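Beta-mannosidase (Trichoderma harzianum, PDB 4CVU) probably hydrolyses terminal, non-reducing beta-D-mannose residues from oligosaccharides, as a glycosylated fungal enzyme of glycoside hydrolase family 2. Local coordinates at residues G366-H374 with S563-D571; K684-R692 with T736-F745. All coordinates share one frame; numbering follows the deposited sequence.

Contact 1: G366-H374 with S563-D571. With CD (cadmium ion), chain B.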
loop_
_atom_site.group_PDB
_atom_site.type_symbol
_atom_site.label_atom_id
_atom_site.label_comp_id
_atom_site.label_asym_id
_atom_site.label_seq_id
_atom_site.Cartn_x
_atom_site.Cartn_y
_atom_site.Cartn_z
ATOM N N GLY A 366 29.983 23.013 46.741
ATOM C CA GLY A 366 30.831 22.464 45.701
ATOM C C GLY A 366 30.237 22.509 44.300
ATOM O O GLY A 366 30.785 21.931 43.383
ATOM N N ILE A 367 29.122 23.199 44.134
ATOM C CA ILE A 367 28.485 23.346 42.830
ATOM C C ILE A 367 29.110 24.498 42.049
ATOM O O ILE A 367 29.226 25.605 42.553
ATOM C CB ILE A 367 26.962 23.575 42.973
ATOM C CG1 ILE A 367 26.332 22.375 43.676
ATOM C CG2 ILE A 367 26.315 23.755 41.610
ATOM C CD1 ILE A 367 24.866 22.537 44.027
ATOM N N THR A 368 29.508 24.230 40.817
ATOM C CA THR A 368 29.938 25.274 39.893
ATOM C C THR A 368 28.965 26.462 39.794
ATOM O O THR A 368 27.746 26.271 39.619
ATOM C CB THR A 368 30.157 24.718 38.502
ATOM O OG1 THR A 368 30.931 23.519 38.592
ATOM C CG2 THR A 368 30.872 25.738 37.599
ATOM N N PRO A 369 29.512 27.689 39.876
ATOM C CA PRO A 369 28.756 28.947 39.781
ATOM C C PRO A 369 28.170 29.126 38.397
ATOM O O PRO A 369 28.578 28.449 37.453
ATOM C CB PRO A 369 29.813 30.046 40.025
ATOM C CG PRO A 369 30.966 29.360 40.613
ATOM C CD PRO A 369 30.954 27.954 40.081
ATOM N N GLY A 370 27.215 30.037 38.312
ATOM C CA GLY A 370 26.455 30.271 37.111
ATOM C C GLY A 370 24.986 30.435 37.435
ATOM O O GLY A 370 24.607 31.165 38.355
ATOM N N ASN A 371 24.158 29.757 36.643
ATOM C CA ASN A 371 22.725 29.810 36.844
ATOM C C ASN A 371 22.132 28.405 36.859
ATOM O O ASN A 371 22.548 27.537 36.131
ATOM C CB ASN A 371 22.072 30.591 35.720
ATOM C CG ASN A 371 22.076 32.066 35.951
ATOM O OD1 ASN A 371 23.114 32.708 35.879
ATOM N ND2 ASN A 371 20.887 32.623 36.235
ATOM N N ASN A 372 21.116 28.243 37.651
ATOM C CA ASN A 372 20.468 26.996 37.793
ATOM C C ASN A 372 19.707 26.758 36.538
ATOM O O ASN A 372 19.521 27.679 35.746
ATOM C CB ASN A 372 19.461 27.097 38.917
ATOM C CG ASN A 372 20.096 27.031 40.263
ATOM O OD1 ASN A 372 20.366 25.967 40.776
ATOM N ND2 ASN A 372 20.302 28.168 40.846
ATOM N N TRP A 373 19.280 25.527 36.359
ATOM C CA TRP A 373 18.181 25.151 35.457
ATOM C C TRP A 373 17.662 23.825 35.978
ATOM O O TRP A 373 18.135 22.811 35.574
ATOM C CB TRP A 373 18.636 25.036 33.995
ATOM C CG TRP A 373 17.545 24.898 33.022
ATOM C CD1 TRP A 373 16.700 23.846 32.864
ATOM C CD2 TRP A 373 17.138 25.884 32.054
ATOM N NE1 TRP A 373 15.808 24.107 31.851
ATOM C CE2 TRP A 373 16.044 25.356 31.348
ATOM C CE3 TRP A 373 17.580 27.147 31.739
ATOM C CZ2 TRP A 373 15.394 26.050 30.362
ATOM C CZ3 TRP A 373 16.927 27.867 30.763
ATOM C CH2 TRP A 373 15.829 27.296 30.060
ATOM N N HIS A 374 16.713 23.868 36.895
ATOM C CA HIS A 374 16.112 22.682 37.457
ATOM C C HIS A 374 14.697 22.908 37.987
ATOM O O HIS A 374 14.229 24.002 38.067
ATOM C CB HIS A 374 16.998 22.017 38.520
ATOM C CG HIS A 374 17.078 22.760 39.811
ATOM N ND1 HIS A 374 18.056 23.690 40.074
ATOM C CD2 HIS A 374 16.307 22.700 40.916
ATOM C CE1 HIS A 374 17.880 24.171 41.281
ATOM N NE2 HIS A 374 16.827 23.588 41.813
ATOM N N SER A 563 34.129 32.866 32.394
ATOM C CA SER A 563 34.844 31.612 32.088
ATOM C C SER A 563 34.794 30.674 33.297
ATOM O O SER A 563 34.903 31.102 34.440
ATOM C CB SER A 563 36.292 31.903 31.716
ATOM O OG SER A 563 36.882 32.721 32.723
ATOM N N GLY A 564 34.593 29.389 33.045
ATOM C CA GLY A 564 34.529 28.423 34.133
ATOM C C GLY A 564 33.123 28.251 34.715
ATOM O O GLY A 564 32.836 27.223 35.318
ATOM N N HIS A 565 32.250 29.248 34.576
ATOM C CA HIS A 565 30.877 29.142 35.100
ATOM C C HIS A 565 29.986 28.382 34.137
ATOM O O HIS A 565 30.299 28.291 32.953
ATOM C CB HIS A 565 30.294 30.511 35.353
ATOM C CG HIS A 565 30.969 31.252 36.462
ATOM N ND1 HIS A 565 30.349 32.259 37.166
ATOM C CD2 HIS A 565 32.201 31.127 37.002
ATOM C CE1 HIS A 565 31.173 32.736 38.082
ATOM N NE2 HIS A 565 32.300 32.056 38.011
ATOM N N ILE A 566 28.884 27.838 34.654
ATOM C CA ILE A 566 27.962 27.004 33.854
ATOM C C ILE A 566 26.543 27.570 33.950
ATOM O O ILE A 566 26.103 27.950 35.037
ATOM C CB ILE A 566 27.960 25.560 34.355
ATOM C CG1 ILE A 566 29.300 24.908 34.060
ATOM C CG2 ILE A 566 26.835 24.753 33.687
ATOM C CD1 ILE A 566 29.507 23.595 34.774
ATOM N N TYR A 567 25.841 27.604 32.822
ATOM C CA TYR A 567 24.535 28.192 32.754
ATOM C C TYR A 567 23.662 27.340 31.855
ATOM O O TYR A 567 24.122 26.790 30.868
ATOM C CB TYR A 567 24.582 29.590 32.122
ATOM C CG TYR A 567 25.655 30.497 32.671
ATOM C CD1 TYR A 567 26.944 30.478 32.146
ATOM C CD2 TYR A 567 25.392 31.339 33.742
ATOM C CE1 TYR A 567 27.940 31.316 32.659
ATOM C CE2 TYR A 567 26.384 32.183 34.263
ATOM C CZ TYR A 567 27.653 32.156 33.713
ATOM O OH TYR A 567 28.660 32.976 34.224
ATOM N N GLY A 568 22.395 27.276 32.176
ATOM C CA GLY A 568 21.408 26.821 31.205
ATOM C C GLY A 568 21.292 25.349 30.987
ATOM O O GLY A 568 22.083 24.560 31.465
ATOM N N ASP A 569 20.266 24.984 30.231
ATOM C CA ASP A 569 20.118 23.646 29.738
ATOM C C ASP A 569 20.935 23.435 28.452
ATOM O O ASP A 569 21.433 24.395 27.869
ATOM C CB ASP A 569 18.630 23.301 29.519
ATOM C CG ASP A 569 17.906 24.252 28.588
ATOM O OD1 ASP A 569 18.472 25.320 28.232
ATOM O OD2 ASP A 569 16.721 23.905 28.187
ATOM N N THR A 570 21.097 22.170 28.044
ATOM C CA THR A 570 21.909 21.812 26.877
ATOM C C THR A 570 21.102 21.085 25.777
ATOM O O THR A 570 20.136 20.400 26.072
ATOM C CB THR A 570 23.072 20.907 27.269
ATOM O OG1 THR A 570 22.582 19.749 27.959
ATOM C CG2 THR A 570 24.080 21.656 28.163
ATOM N N ASP A 571 21.539 21.269 24.530
ATOM C CA ASP A 571 21.172 20.402 23.374
ATOM C C ASP A 571 22.347 19.511 22.919
ATOM O O ASP A 571 23.521 19.761 23.218
ATOM C CB ASP A 571 20.817 21.259 22.183
ATOM C CG ASP A 571 21.996 22.054 21.689
ATOM O OD1 ASP A 571 22.496 22.899 22.430
ATOM O OD2 ASP A 571 22.442 21.844 20.542
HETATM CD CD CD B . 24.518 23.699 22.253
HETATM O O HOH W 1 20.278 28.881 33.594
HETATM O O HOH W 2 26.953 24.564 22.207
HETATM O O HOH W 3 24.502 23.387 25.013
#

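Contact 2: K684-R692 with T736-F745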
loop_
_atom_site.group_PDB
_atom_site.type_symbol
_atom_site.label_atom_id
_atom_site.label_comp_id
_atom_site.label_asym_id
_atom_site.label_seq_id
_atom_site.Cartn_x
_atom_site.Cartn_y
_atom_site.Cartn_z
ATOM N N LYS A 684 21.483 5.977 25.409
ATOM C CA LYS A 684 21.969 5.364 26.658
ATOM C C LYS A 684 23.260 6.016 27.085
ATOM O O LYS A 684 23.433 6.403 28.246
ATOM C CB LYS A 684 22.203 3.885 26.439
ATOM C CG LYS A 684 22.746 3.129 27.616
ATOM C CD LYS A 684 23.378 1.808 27.157
ATOM C CE LYS A 684 23.957 1.012 28.273
ATOM N NZ LYS A 684 24.563 -0.263 27.769
ATOM N N SER A 685 24.168 6.106 26.127
ATOM C CA SER A 685 25.454 6.738 26.381
ATOM C C SER A 685 25.320 8.203 26.879
ATOM O O SER A 685 26.102 8.671 27.767
ATOM C CB SER A 685 26.325 6.675 25.136
ATOM O OG SER A 685 27.622 7.217 25.401
ATOM N N GLU A 686 24.358 8.947 26.325
ATOM C CA GLU A 686 24.144 10.294 26.783
ATOM C C GLU A 686 23.405 10.322 28.102
ATOM O O GLU A 686 23.794 11.036 29.000
ATOM C CB GLU A 686 23.442 11.163 25.731
ATOM C CG GLU A 686 24.332 11.490 24.553
ATOM C CD GLU A 686 23.753 12.510 23.611
ATOM O OE1 GLU A 686 23.237 13.533 24.040
ATOM O OE2 GLU A 686 23.858 12.306 22.403
ATOM N N ILE A 687 22.320 9.555 28.235
ATOM C CA ILE A 687 21.558 9.613 29.457
ATOM C C ILE A 687 22.366 9.265 30.721
ATOM O O ILE A 687 22.193 9.896 31.756
ATOM C CB ILE A 687 20.344 8.670 29.421
ATOM C CG1 ILE A 687 19.328 9.193 28.396
ATOM C CG2 ILE A 687 19.756 8.637 30.830
ATOM C CD1 ILE A 687 18.176 8.243 28.080
ATOM N N GLN A 688 23.179 8.214 30.655
ATOM C CA GLN A 688 23.969 7.812 31.815
ATOM C C GLN A 688 25.005 8.903 32.152
ATOM O O GLN A 688 25.322 9.127 33.301
ATOM C CB GLN A 688 24.656 6.472 31.580
ATOM C CG GLN A 688 25.739 6.449 30.507
ATOM C CD GLN A 688 26.383 5.077 30.345
ATOM O OE1 GLN A 688 25.722 4.030 30.408
ATOM N NE2 GLN A 688 27.706 5.078 30.144
ATOM N N PHE A 689 25.505 9.589 31.140
ATOM C CA PHE A 689 26.447 10.716 31.359
ATOM C C PHE A 689 25.753 11.944 31.998
ATOM O O PHE A 689 26.274 12.559 32.924
ATOM C CB PHE A 689 27.106 11.089 30.028
ATOM C CG PHE A 689 27.822 12.397 30.045
ATOM C CD1 PHE A 689 29.146 12.470 30.395
ATOM C CD2 PHE A 689 27.154 13.558 29.700
ATOM C CE1 PHE A 689 29.796 13.666 30.411
ATOM C CE2 PHE A 689 27.797 14.780 29.735
ATOM C CZ PHE A 689 29.120 14.830 30.085
ATOM N N TYR A 690 24.554 12.263 31.526
ATOM C CA TYR A 690 23.762 13.342 32.135
ATOM C C TYR A 690 23.406 13.017 33.600
ATOM O O TYR A 690 23.550 13.865 34.486
ATOM C CB TYR A 690 22.479 13.650 31.340
ATOM C CG TYR A 690 22.708 14.142 29.930
ATOM C CD1 TYR A 690 23.721 15.061 29.638
ATOM C CD2 TYR A 690 21.935 13.637 28.854
ATOM C CE1 TYR A 690 23.957 15.467 28.331
ATOM C CE2 TYR A 690 22.168 14.050 27.558
ATOM C CZ TYR A 690 23.174 14.960 27.290
ATOM O OH TYR A 690 23.409 15.390 25.970
ATOM N N ARG A 691 22.958 11.783 33.842
ATOM C CA ARG A 691 22.566 11.383 35.184
ATOM C C ARG A 691 23.682 11.356 36.206
ATOM O O ARG A 691 23.472 11.770 37.315
ATOM C CB ARG A 691 21.948 10.033 35.179
ATOM C CG ARG A 691 20.576 10.060 34.521
ATOM C CD ARG A 691 19.888 8.758 34.827
ATOM N NE ARG A 691 19.540 8.606 36.248
ATOM C CZ ARG A 691 18.807 7.591 36.714
ATOM N NH1 ARG A 691 18.342 6.659 35.869
ATOM N NH2 ARG A 691 18.496 7.518 38.004
ATOM N N ARG A 692 24.810 10.776 35.839
ATOM C CA ARG A 692 26.044 10.853 36.669
ATOM C C ARG A 692 26.425 12.290 37.056
ATOM O O ARG A 692 27.014 12.556 38.126
ATOM C CB ARG A 692 27.207 10.195 35.922
ATOM C CG ARG A 692 28.516 10.205 36.712
ATOM C CD ARG A 692 29.695 9.635 35.958
ATOM N NE ARG A 692 30.043 10.445 34.799
ATOM C CZ ARG A 692 31.021 10.154 33.941
ATOM N NH1 ARG A 692 31.775 9.070 34.105
ATOM N NH2 ARG A 692 31.239 10.949 32.895
ATOM N N THR A 736 17.697 2.708 31.495
ATOM C CA THR A 736 18.623 3.776 31.838
ATOM C C THR A 736 17.934 4.904 32.646
ATOM O O THR A 736 18.622 5.749 33.191
ATOM C CB THR A 736 19.331 4.343 30.577
ATOM O OG1 THR A 736 19.615 3.286 29.670
ATOM C CG2 THR A 736 20.643 5.043 30.938
ATOM N N TYR A 737 16.602 4.919 32.682
ATOM C CA TYR A 737 15.838 5.826 33.533
ATOM C C TYR A 737 15.363 5.148 34.861
ATOM O O TYR A 737 14.536 5.678 35.595
ATOM C CB TYR A 737 14.635 6.413 32.763
ATOM C CG TYR A 737 14.938 7.577 31.791
ATOM C CD1 TYR A 737 16.077 8.359 31.909
ATOM C CD2 TYR A 737 14.027 7.927 30.815
ATOM C CE1 TYR A 737 16.305 9.448 31.061
ATOM C CE2 TYR A 737 14.248 9.019 29.968
ATOM C CZ TYR A 737 15.412 9.763 30.089
ATOM O OH TYR A 737 15.653 10.831 29.249
ATOM N N GLU A 738 15.868 3.956 35.151
ATOM C CA GLU A 738 15.526 3.312 36.414
ATOM C C GLU A 738 16.099 4.131 37.592
ATOM O O GLU A 738 17.061 4.897 37.438
ATOM C CB GLU A 738 16.051 1.865 36.447
ATOM C CG GLU A 738 15.229 0.892 35.605
ATOM C CD GLU A 738 15.525 -0.550 35.926
ATOM O OE1 GLU A 738 15.345 -0.913 37.088
ATOM O OE2 GLU A 738 15.962 -1.309 35.071
ATOM N N HIS A 739 15.479 3.971 38.758
ATOM C CA HIS A 739 15.862 4.758 39.950
ATOM C C HIS A 739 17.329 4.621 40.307
ATOM O O HIS A 739 17.971 5.594 40.598
ATOM C CB HIS A 739 14.976 4.412 41.147
ATOM C CG HIS A 739 13.546 4.801 40.962
ATOM N ND1 HIS A 739 13.131 6.114 40.885
ATOM C CD2 HIS A 739 12.432 4.045 40.825
ATOM C CE1 HIS A 739 11.818 6.146 40.706
ATOM N NE2 HIS A 739 11.370 4.907 40.677
ATOM N N VAL A 740 17.850 3.392 40.267
ATOM C CA VAL A 740 19.238 3.084 40.605
ATOM C C VAL A 740 19.841 2.260 39.451
ATOM O O VAL A 740 19.330 1.194 39.120
ATOM C CB VAL A 740 19.300 2.277 41.928
ATOM C CG1 VAL A 740 20.721 2.134 42.431
ATOM C CG2 VAL A 740 18.447 2.935 43.005
ATOM N N ILE A 741 20.903 2.779 38.838
ATOM C CA ILE A 741 21.544 2.156 37.685
ATOM C C ILE A 741 23.046 2.062 37.897
ATOM O O ILE A 741 23.640 2.876 38.601
ATOM C CB ILE A 741 21.236 2.928 36.361
ATOM C CG1 ILE A 741 21.756 4.380 36.432
ATOM C CG2 ILE A 741 19.728 2.921 36.087
ATOM C CD1 ILE A 741 21.766 5.101 35.093
ATOM N N ALA A 742 23.631 1.029 37.307
ATOM C CA ALA A 742 25.081 0.856 37.172
ATOM C C ALA A 742 25.434 1.100 35.722
ATOM O O ALA A 742 24.848 0.486 34.829
ATOM C CB ALA A 742 25.488 -0.559 37.573
ATOM N N SER A 743 26.394 1.973 35.481
ATOM C CA SER A 743 26.649 2.480 34.151
ATOM C C SER A 743 28.119 2.305 33.795
ATOM O O SER A 743 28.983 2.602 34.624
ATOM C CB SER A 743 26.264 3.962 34.073
ATOM O OG SER A 743 24.857 4.171 34.247
ATOM N N ALA A 744 28.390 1.844 32.565
ATOM C CA ALA A 744 29.758 1.595 32.099
ATOM C C ALA A 744 30.215 2.710 31.192
ATOM O O ALA A 744 29.597 2.958 30.174
ATOM C CB ALA A 744 29.842 0.269 31.352
ATOM N N PHE A 745 31.311 3.350 31.564
ATOM C CA PHE A 745 31.902 4.455 30.807
ATOM C C PHE A 745 33.213 3.980 30.207
ATOM O O PHE A 745 34.140 3.607 30.947
ATOM C CB PHE A 745 32.189 5.650 31.723
ATOM C CG PHE A 745 30.958 6.389 32.164
ATOM C CD1 PHE A 745 30.221 5.958 33.253
ATOM C CD2 PHE A 745 30.552 7.526 31.505
ATOM C CE1 PHE A 745 29.087 6.639 33.674
ATOM C CE2 PHE A 745 29.419 8.222 31.911
ATOM C CZ PHE A 745 28.685 7.782 32.997
HETATM O O HOH W 4 26.469 1.397 30.352
HETATM O O HOH W 5 23.782 2.975 32.279
HETATM O O HOH W 6 25.393 7.090 35.337
#

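Contact 1: G366-H374 with S563-D571
Pro369 and Ile566 meet through the first of two backbone bonds that join the loops: Ile566 N donates a hydrogen bond to Pro369 O at 2.9 Å, nearly straight at 170°. The return bond runs from Asn371 N to Ile566 O, 3.1 Å and more bent. Together the bonds make an isolated beta bridge of Gly370 with Ile566. Gly370 CA lies against Ile566 O in a CA-H...O contact of 3.1 Å. Arg590 NH2 also donates to Ile566 O and serves Thr368 O as well. Beyond the bridge the two chains diverge, and a water spans the gap, donating to Asn372 O and accepting weakly from Gly568 N. The bridge ties the loop between helix 360-365 and strand 374-377 to the approach of strand 570-572, and Trp373, with His374, forms a classic beta bulge opposite Ser354. Side chains close both ends. Pro369 CB sits over the centre of the His565 ring, 3.6 Å from its centroid, a CH-pi contact. At the other end Asp569 lies on the Trp373 indole: CB is over the five-membered ring and the carboxylate is stacked on the ring system, planes 15° apart. With chi1 at 57°, Asp569 CG is wedged between its own N and C, which brings the carboxylate over the indole; Asp569 N, buried here, has no partner. Asn371 OD1 meets the Tyr567 ring edge at CD2, 3.4 Å, while its hydrogen bond comes from Arg557 NE; ND2 donates to Ser355 O and Trp543 O.

Contact 2: K684-R692 with T736-F745
Arg692 and Phe745 stack where the last turns of helix 664-692 pack across strand 740-747, the edge strand of an antiparallel sheet; the axes of 684-692 and 740-745 approach to 9.2 Å, with directions 112° apart. The guanidinium lies flat on the ring, planes 6° apart, in a cation-pi contact with Arg692 CZ 3.6 Å from the Phe745 centroid; Trp756 is a second cation-pi partner of Arg692. The opposite face of Phe745 receives Gln688 NE2, and its edge meets Phe689 CA. Apolar contacts lie further back along the helix: Ile687 CG2 touches Thr736 CG2 and, at 3.6 Å, Tyr737 CE1. Hydrogen bonds from the guanidinium of Arg691 gather the turn after helix 729-736. NH1 donates to Thr736 O at 2.8 Å and to Glu738 O at 2.7 Å, and NH2 reaches the same Glu738 O at 3.0 Å, so one carbonyl is gripped end-on by two nitrogens; a weak bond runs on from NH2 to His739 O. A bend at chi3 (68°) turns the group toward these carbonyls, while Ile741 lies over one of its faces. Waters link Gln688 to the strand: two donate to its OE1, one accepting from Ala744 N and the other bonded to Ser743 OG. Gln688 NE2 itself donates to Ala744 O at 2.8 Å; Ala744 O lies close to the amide plane of Gln688, whereas NE2 stands well above the Ala744 carbonyl plane.

In the fold
Contact 1 closes before contact 2 opens along the chain, and their centres lie 20 Å apart; the nearest atoms come to about 5 Å without touching. Strand 592-595 runs between them: it pairs in parallel with strand 570-572 and is touched by Asp569 and Thr570 from contact 1 and by Glu686, Ile687 and Tyr690 from contact 2. Both probably border the (beta/alpha)8 catalytic domain expected of the family; contact 2 joins helix 664-692 to the beta sheet that begins with strand 740-747. Ions sit near both: Asp571 OD1 binds cadmium at 2.2 Å, and the Arg692 side chain is about 4 Å from a sodium ion.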